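Long-range contacts in glycerol dehydrogenase (Bacillus coagulans, PDB 6CSJ), which probably catalyses the NAD-dependent oxidation of glycerol and, as a double mutant, has acquired D-lactate dehydrogenase activity: residues Ala253-Asn258 and Glu334-Met339; Thr261-Thr266 and Glu320-Val325. The protein carries 2 engineered substitutions. All blocks are in the same frame, centred on the assembly; numbering follows the deposited sequence.

How the interactions relate
Interactions 1 and 2 both lie in the helical part of the chain, with centres about 15 Å apart. Sequence places interaction 2 within the interval spanned by interaction 1: residues 253-258 lie on helix 252-259, which stops just before 261-266, and helix 319-329, which carries 320-325, leads towards 334-339. The two contacts do not otherwise touch, but they share a backing. Ile-256 and Val-325 both pack on Ile-352 of helix 345-365, and Ser-329 OG bonds Val-325 O and, weakly, Ala-255 O. Interaction 1 is centred nearer the chain's centre, about 15 Å against about 22 Å. In relatives, histidines of this domain bind the catalytic metal, so interaction 1, with His-254 against His-271, probably lies nearer the active site.

Interaction 1 (Ala253-Asn258 and Glu334-Met339); sequences AHAIHN and ETIYNM
Glu-334 bends its chain at chi2 (-69°) to bring its carboxylate back over helix 252-259, where Asn-258, with CG anti to its own carbonyl carbon, holds out its amide. The contact belongs to the helical domain of the iron-containing alcohol dehydrogenase fold and joins that helix to the 3-10 turn 335-338 ahead of helix 345-365. His-254 ND1 bonds Glu-178 OE1, and its ring meets that of His-271. Asn-258 ND2 donates to Glu-334 OE2 at 2.9 Å, nearly straight at 166°. The acceptor lies in the amide plane and offers its syn lone pair, although amide and carboxylate planes are turned 45° apart. On the other oxygen, Glu-334 OE1 takes the N-H of Thr-335 on its anti lone pair at 3.1 Å, so both oxygens are gripped. The amide is also held at its far end, since His-257 ND1 donates to Asn-258 OD1 at 2.9 Å, which fixes which way round it sits. Ala-255 CB packs against a face of the carboxylate, 3.6 Å from Glu-334 OE1. An alanine in place of Glu-334 would probably leave Asn-258 ND2 without this acceptor and the Thr-335 N-H without its carboxylate mate. Thr-335 turns OG1 to Ala-251 O, the carbonyl just before the helix. The small methyl permits close backbone approach, 5.6 Å between the CA atoms of Ala-255 and Ile-336, and Ala-255 CB meets Ile-336 CB at 3.7 Å.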
ATOM      1  N   ALA A 253       1.350  13.186  -5.057  1.00 20.78           N
ATOM      2  CA  ALA A 253       0.185  12.535  -4.435  1.00 23.88           C
ATOM      3  C   ALA A 253       0.488  11.963  -3.056  1.00 21.24           C
ATOM      4  O   ALA A 253      -0.288  12.173  -2.127  1.00 19.06           O
ATOM      5  CB  ALA A 253      -0.369  11.445  -5.332  1.00 28.08           C
ATOM      6  N   HIS A 254       1.605  11.248  -2.930  1.00 23.54           N
ATOM      7  CA  HIS A 254       2.034  10.738  -1.622  1.00 26.63           C
ATOM      8  C   HIS A 254       2.477  11.839  -0.670  1.00 23.48           C
ATOM      9  O   HIS A 254       2.157  11.782   0.522  1.00 18.84           O
ATOM     10  CB  HIS A 254       3.101   9.621  -1.737  1.00 31.43           C
ATOM     11  CG  HIS A 254       2.508   8.240  -1.823  1.00 53.32           C
ATOM     12  ND1 HIS A 254       1.806   7.801  -2.933  1.00 46.86           N
ATOM     13  CD2 HIS A 254       2.369   7.261  -0.887  1.00 50.78           C
ATOM     14  CE1 HIS A 254       1.347   6.583  -2.711  1.00 52.63           C
ATOM     15  NE2 HIS A 254       1.697   6.223  -1.485  1.00 52.08           N
ATOM     16  N   ALA A 255       3.185  12.848  -1.192  1.00 20.81           N
ATOM     17  CA  ALA A 255       3.565  14.010  -0.386  1.00 21.20           C
ATOM     18  C   ALA A 255       2.340  14.741   0.148  1.00 19.61           C
ATOM     19  O   ALA A 255       2.301  15.102   1.319  1.00 19.08           O
ATOM     20  CB  ALA A 255       4.446  14.954  -1.173  1.00 18.96           C
ATOM     21  N   ILE A 256       1.337  14.929  -0.708  1.00 21.27           N
ATOM     22  CA  ILE A 256       0.084  15.570  -0.309  1.00 23.37           C
ATOM     23  C   ILE A 256      -0.697  14.692   0.687  1.00 25.24           C
ATOM     24  O   ILE A 256      -1.288  15.230   1.632  1.00 27.85           O
ATOM     25  CB  ILE A 256      -0.761  16.004  -1.542  1.00 24.64           C
ATOM     26  CG1 ILE A 256      -0.056  17.159  -2.267  1.00 25.37           C
ATOM     27  CG2 ILE A 256      -2.166  16.458  -1.130  1.00 25.39           C
ATOM     28  CD1 ILE A 256      -0.536  17.400  -3.691  1.00 26.23           C
ATOM     29  N   HIS A 257      -0.692  13.366   0.486  1.00 22.78           N
ATOM     30  CA  HIS A 257      -1.193  12.418   1.504  1.00 24.55           C
ATOM     31  C   HIS A 257      -0.566  12.680   2.893  1.00 23.04           C
ATOM     32  O   HIS A 257      -1.283  12.767   3.888  1.00 21.95           O
ATOM     33  CB  HIS A 257      -0.977  10.948   1.078  1.00 25.47           C
ATOM     34  CG  HIS A 257      -0.957   9.975   2.222  1.00 28.28           C
ATOM     35  ND1 HIS A 257       0.178   9.716   2.962  1.00 30.05           N
ATOM     36  CD2 HIS A 257      -1.934   9.210   2.762  1.00 28.11           C
ATOM     37  CE1 HIS A 257      -0.102   8.835   3.903  1.00 27.65           C
ATOM     38  NE2 HIS A 257      -1.375   8.508   3.802  1.00 29.10           N
ATOM     39  N   ASN A 258       0.758  12.819   2.939  1.00 22.41           N
ATOM     40  CA  ASN A 258       1.478  13.056   4.198  1.00 20.79           C
ATOM     41  C   ASN A 258       1.100  14.386   4.825  1.00 22.42           C
ATOM     42  O   ASN A 258       0.845  14.451   6.025  1.00 27.52           O
ATOM     43  CB  ASN A 258       2.997  13.010   4.000  1.00 18.94           C
ATOM     44  CG  ASN A 258       3.504  11.616   3.668  1.00 17.98           C
ATOM     45  OD1 ASN A 258       2.765  10.641   3.722  1.00 16.64           O
ATOM     46  ND2 ASN A 258       4.775  11.524   3.311  1.00 19.50           N
ATOM     47  N   GLU A 334      10.796  15.468   0.949  1.00 24.33           N
ATOM     48  CA  GLU A 334       9.527  14.939   0.425  1.00 24.82           C
ATOM     49  C   GLU A 334       9.598  14.547  -1.054  1.00 23.43           C
ATOM     50  O   GLU A 334      10.418  15.060  -1.819  1.00 20.71           O
ATOM     51  CB  GLU A 334       8.330  15.883   0.683  1.00 26.45           C
ATOM     52  CG  GLU A 334       7.592  15.634   2.004  1.00 27.40           C
ATOM     53  CD  GLU A 334       6.812  14.319   2.027  1.00 32.89           C
ATOM     54  OE1 GLU A 334       6.929  13.521   1.065  1.00 30.02           O
ATOM     55  OE2 GLU A 334       6.071  14.075   3.010  1.00 32.61           O
ATOM     56  N   THR A 335       8.705  13.634  -1.432  1.00 22.38           N
ATOM     57  CA  THR A 335       8.668  13.075  -2.782  1.00 20.95           C
ATOM     58  C   THR A 335       8.087  14.042  -3.822  1.00 20.00           C
ATOM     59  O   THR A 335       8.249  13.820  -5.034  1.00 19.47           O
ATOM     60  CB  THR A 335       7.870  11.744  -2.798  1.00 21.64           C
ATOM     61  OG1 THR A 335       6.501  11.987  -2.432  1.00 18.95           O
ATOM     62  CG2 THR A 335       8.487  10.729  -1.815  1.00 20.24           C
ATOM     63  N   ILE A 336       7.447  15.121  -3.364  1.00 16.85           N
ATOM     64  CA  ILE A 336       6.924  16.151  -4.262  1.00 18.67           C
ATOM     65  C   ILE A 336       7.981  16.758  -5.193  1.00 18.23           C
ATOM     66  O   ILE A 336       7.645  17.211  -6.279  1.00 21.17           O
ATOM     67  CB  ILE A 336       6.199  17.272  -3.478  1.00 17.44           C
ATOM     68  CG1 ILE A 336       5.218  18.021  -4.380  1.00 17.27           C
ATOM     69  CG2 ILE A 336       7.185  18.201  -2.786  1.00 17.90           C
ATOM     70  CD1 ILE A 336       4.042  18.607  -3.621  1.00 18.73           C
ATOM     71  N   TYR A 337       9.245  16.739  -4.780  1.00 16.80           N
ATOM     72  CA  TYR A 337      10.330  17.254  -5.616  1.00 19.77           C
ATOM     73  C   TYR A 337      10.729  16.340  -6.770  1.00 20.66           C
ATOM     74  O   TYR A 337      11.612  16.698  -7.542  1.00 20.90           O
ATOM     75  CB  TYR A 337      11.548  17.651  -4.745  1.00 20.50           C
ATOM     76  CG  TYR A 337      11.149  18.728  -3.753  1.00 21.94           C
ATOM     77  CD1 TYR A 337      10.849  20.022  -4.189  1.00 21.57           C
ATOM     78  CD2 TYR A 337      10.992  18.435  -2.390  1.00 19.94           C
ATOM     79  CE1 TYR A 337      10.431  21.001  -3.293  1.00 22.94           C
ATOM     80  CE2 TYR A 337      10.587  19.414  -1.495  1.00 21.89           C
ATOM     81  CZ  TYR A 337      10.304  20.689  -1.954  1.00 20.61           C
ATOM     82  OH  TYR A 337       9.888  21.646  -1.084  1.00 21.30           O
ATOM     83  N   ASN A 338      10.084  15.173  -6.896  1.00 21.29           N
ATOM     84  CA  ASN A 338      10.239  14.332  -8.094  1.00 20.97           C
ATOM     85  C   ASN A 338       9.397  14.806  -9.277  1.00 21.05           C
ATOM     86  O   ASN A 338       9.540  14.265 -10.378  1.00 22.30           O
ATOM     87  CB  ASN A 338       9.921  12.866  -7.794  1.00 21.49           C
ATOM     88  CG  ASN A 338      10.977  12.199  -6.943  1.00 22.90           C
ATOM     89  OD1 ASN A 338      12.153  12.590  -6.945  1.00 27.38           O
ATOM     90  ND2 ASN A 338      10.565  11.170  -6.213  1.00 21.34           N
ATOM     91  N   MET A 339       8.522  15.795  -9.063  1.00 20.55           N
ATOM     92  CA  MET A 339       7.841  16.463 -10.176  1.00 20.89           C
ATOM     93  C   MET A 339       8.891  17.100 -11.107  1.00 18.64           C
ATOM     94  O   MET A 339       9.912  17.595 -10.627  1.00 16.20           O
ATOM     95  CB  MET A 339       6.874  17.530  -9.660  1.00 22.53           C
ATOM     96  CG  MET A 339       5.699  17.021  -8.817  1.00 24.63           C
ATOM     97  SD  MET A 339       4.711  15.691  -9.526  1.00 25.46           S
ATOM     98  CE  MET A 339       3.868  16.543 -10.871  1.00 25.52           C
TER

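Interaction 2 (Thr261-Thr266 and Glu320-Val325)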
ATOM      1  N   THR A 261      -2.130  14.943   7.107  1.00 28.43           N
ATOM      2  CA  THR A 261      -2.118  14.564   8.537  1.00 32.95           C
ATOM      3  C   THR A 261      -2.393  15.769   9.464  1.00 36.62           C
ATOM      4  O   THR A 261      -2.941  15.611  10.542  1.00 44.83           O
ATOM      5  CB  THR A 261      -0.793  13.894   8.951  1.00 31.68           C
ATOM      6  OG1 THR A 261      -0.987  13.266  10.212  1.00 35.50           O
ATOM      7  CG2 THR A 261       0.310  14.918   9.080  1.00 33.22           C
ATOM      8  N   VAL A 262      -1.997  16.962   9.017  1.00 36.46           N
ATOM      9  CA  VAL A 262      -2.304  18.238   9.680  1.00 31.07           C
ATOM     10  C   VAL A 262      -3.805  18.424   9.928  1.00 28.31           C
ATOM     11  O   VAL A 262      -4.192  18.979  10.948  1.00 31.56           O
ATOM     12  CB  VAL A 262      -1.780  19.434   8.835  1.00 34.89           C
ATOM     13  CG1 VAL A 262      -2.319  20.774   9.342  1.00 37.01           C
ATOM     14  CG2 VAL A 262      -0.253  19.451   8.791  1.00 34.61           C
ATOM     15  N   LEU A 263      -4.637  18.006   8.979  1.00 30.61           N
ATOM     16  CA  LEU A 263      -6.093  18.052   9.141  1.00 31.40           C
ATOM     17  C   LEU A 263      -6.595  16.831   9.935  1.00 35.72           C
ATOM     18  O   LEU A 263      -6.673  15.717   9.409  1.00 28.81           O
ATOM     19  CB  LEU A 263      -6.774  18.138   7.774  1.00 26.71           C
ATOM     20  CG  LEU A 263      -6.397  19.343   6.916  1.00 25.35           C
ATOM     21  CD1 LEU A 263      -7.044  19.266   5.550  1.00 22.17           C
ATOM     22  CD2 LEU A 263      -6.811  20.654   7.599  1.00 27.93           C
ATOM     23  N   GLU A 264      -6.921  17.071  11.202  1.00 38.38           N
ATOM     24  CA  GLU A 264      -7.343  16.027  12.151  1.00 41.94           C
ATOM     25  C   GLU A 264      -8.582  15.245  11.692  1.00 36.64           C
ATOM     26  O   GLU A 264      -8.654  14.029  11.874  1.00 30.63           O
ATOM     27  CB  GLU A 264      -7.592  16.646  13.547  1.00 46.72           C
ATOM     28  CG  GLU A 264      -8.515  17.860  13.574  1.00 56.63           C
ATOM     29  CD  GLU A 264      -8.119  18.914  14.605  1.00 61.64           C
ATOM     30  OE1 GLU A 264      -6.922  19.266  14.754  1.00 53.40           O
ATOM     31  OE2 GLU A 264      -9.039  19.392  15.263  1.00 52.57           O
ATOM     32  N   GLU A 265      -9.539  15.948  11.083  1.00 39.94           N
ATOM     33  CA  GLU A 265     -10.735  15.309  10.486  1.00 44.29           C
ATOM     34  C   GLU A 265     -10.432  14.202   9.451  1.00 39.02           C
ATOM     35  O   GLU A 265     -11.287  13.352   9.215  1.00 52.64           O
ATOM     36  CB  GLU A 265     -11.661  16.340   9.811  1.00 45.86           C
ATOM     37  CG  GLU A 265     -11.939  17.638  10.528  1.00 45.77           C
ATOM     38  CD  GLU A 265     -11.161  18.827   9.962  1.00 47.05           C
ATOM     39  OE1 GLU A 265      -9.915  18.912  10.137  1.00 50.23           O
ATOM     40  OE2 GLU A 265     -11.808  19.693   9.366  1.00 45.68           O
ATOM     41  N   THR A 266      -9.247  14.216   8.827  1.00 34.17           N
ATOM     42  CA  THR A 266      -8.892  13.212   7.818  1.00 35.34           C
ATOM     43  C   THR A 266      -8.224  11.957   8.373  1.00 34.86           C
ATOM     44  O   THR A 266      -7.970  11.026   7.599  1.00 37.69           O
ATOM     45  CB  THR A 266      -7.957  13.788   6.737  1.00 33.11           C
ATOM     46  OG1 THR A 266      -6.650  14.017   7.286  1.00 29.51           O
ATOM     47  CG2 THR A 266      -8.518  15.079   6.184  1.00 36.02           C
ATOM     48  N   GLU A 320      -5.398  28.869   7.010  1.00 40.74           N
ATOM     49  CA  GLU A 320      -4.226  28.629   7.862  1.00 37.82           C
ATOM     50  C   GLU A 320      -3.865  27.135   7.904  1.00 37.86           C
ATOM     51  O   GLU A 320      -2.692  26.767   7.766  1.00 32.88           O
ATOM     52  CB  GLU A 320      -4.466  29.169   9.272  1.00 37.76           C
ATOM     53  CG  GLU A 320      -3.220  29.217  10.154  1.00 44.87           C
ATOM     54  CD  GLU A 320      -3.447  30.011  11.439  1.00 50.37           C
ATOM     55  OE1 GLU A 320      -4.425  29.718  12.159  1.00 44.38           O
ATOM     56  OE2 GLU A 320      -2.653  30.935  11.748  1.00 59.66           O
ATOM     57  N   LYS A 321      -4.878  26.289   8.075  1.00 37.34           N
ATOM     58  CA  LYS A 321      -4.682  24.841   8.120  1.00 39.19           C
ATOM     59  C   LYS A 321      -4.189  24.291   6.782  1.00 33.96           C
ATOM     60  O   LYS A 321      -3.253  23.483   6.735  1.00 25.09           O
ATOM     61  CB  LYS A 321      -5.981  24.134   8.516  1.00 49.30           C
ATOM     62  CG  LYS A 321      -6.459  24.411   9.935  1.00 50.98           C
ATOM     63  CD  LYS A 321      -5.744  23.577  10.985  1.00 51.10           C
ATOM     64  CE  LYS A 321      -6.253  23.959  12.356  1.00 59.14           C
ATOM     65  NZ  LYS A 321      -7.730  23.772  12.531  1.00 59.25           N
ATOM     66  N   LEU A 322      -4.818  24.739   5.695  1.00 31.70           N
ATOM     67  CA  LEU A 322      -4.439  24.283   4.355  1.00 30.14           C
ATOM     68  C   LEU A 322      -3.043  24.736   3.936  1.00 27.79           C
ATOM     69  O   LEU A 322      -2.366  24.008   3.222  1.00 21.10           O
ATOM     70  CB  LEU A 322      -5.509  24.679   3.327  1.00 33.42           C
ATOM     71  CG  LEU A 322      -6.804  23.862   3.452  1.00 27.22           C
ATOM     72  CD1 LEU A 322      -7.928  24.486   2.654  1.00 28.32           C
ATOM     73  CD2 LEU A 322      -6.579  22.431   3.003  1.00 28.55           C
ATOM     74  N   ARG A 323      -2.601  25.907   4.406  1.00 33.78           N
ATOM     75  CA  ARG A 323      -1.197  26.336   4.240  1.00 36.22           C
ATOM     76  C   ARG A 323      -0.242  25.353   4.913  1.00 39.72           C
ATOM     77  O   ARG A 323       0.803  25.016   4.350  1.00 34.53           O
ATOM     78  CB  ARG A 323      -0.943  27.727   4.839  1.00 38.95           C
ATOM     79  CG  ARG A 323      -1.657  28.880   4.167  1.00 42.75           C
ATOM     80  CD  ARG A 323      -0.855  29.529   3.069  1.00 50.55           C
ATOM     81  NE  ARG A 323      -1.721  30.367   2.233  1.00 54.05           N
ATOM     82  CZ  ARG A 323      -1.492  30.704   0.961  1.00 52.20           C
ATOM     83  NH1 ARG A 323      -0.398  30.286   0.311  1.00 43.36           N
ATOM     84  NH2 ARG A 323      -2.377  31.468   0.329  1.00 51.07           N
ATOM     85  N   LYS A 324      -0.590  24.921   6.128  1.00 37.24           N
ATOM     86  CA  LYS A 324       0.238  23.955   6.864  1.00 37.97           C
ATOM     87  C   LYS A 324       0.313  22.616   6.120  1.00 28.83           C
ATOM     88  O   LYS A 324       1.396  22.006   6.047  1.00 29.59           O
ATOM     89  CB  LYS A 324      -0.268  23.745   8.293  1.00 42.48           C
ATOM     90  CG  LYS A 324      -0.087  24.923   9.239  1.00 45.14           C
ATOM     91  CD  LYS A 324      -0.883  24.670  10.525  1.00 63.37           C
ATOM     92  CE  LYS A 324      -1.220  25.944  11.316  1.00 64.10           C
ATOM     93  NZ  LYS A 324       0.016  26.490  11.935  1.00 63.68           N
ATOM     94  N   VAL A 325      -0.821  22.183   5.558  1.00 22.62           N
ATOM     95  CA  VAL A 325      -0.856  20.986   4.702  1.00 25.28           C
ATOM     96  C   VAL A 325       0.150  21.119   3.545  1.00 22.52           C
ATOM     97  O   VAL A 325       0.942  20.208   3.292  1.00 20.00           O
ATOM     98  CB  VAL A 325      -2.274  20.713   4.134  1.00 25.79           C
ATOM     99  CG1 VAL A 325      -2.247  19.601   3.093  1.00 27.40           C
ATOM    100  CG2 VAL A 325      -3.263  20.355   5.241  1.00 26.77           C
TER
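Val-262 and Leu-263, in the connection between helices 252-259 and 271-285, lie against one side of helix 319-329. Val-262 places CG1 anti to its backbone N (chi1 169°), which directs that methyl at the helix surface: it reaches Lys-324 CB at 3.8 Å and lies 3.9 Å from Lys-321 O, a carbonyl already engaged by Val-325 N in the helix. Its CB also meets Val-325 CG2 at 4.0 Å. Within the helical domain the two segments meet mainly through aliphatic side-chain atoms: Leu-263 sits among the adjacent residues Lys-321 and Leu-322, with Val-325 one turn further along. Its two branches divide the work. CD2 of Leu-263 rests 3.7 Å from Lys-321 CB, while CD1 points inward to Leu-322 CD2 at 4.1 Å; between them, Leu-263 CG touches Val-325 CG2 at 3.7 Å, the two side chains crossing at about a right angle. Val-314 adds a further contact to Leu-263, and Tyr-349 and Val-353 of helix 345-365 take the Leu-322 side chain.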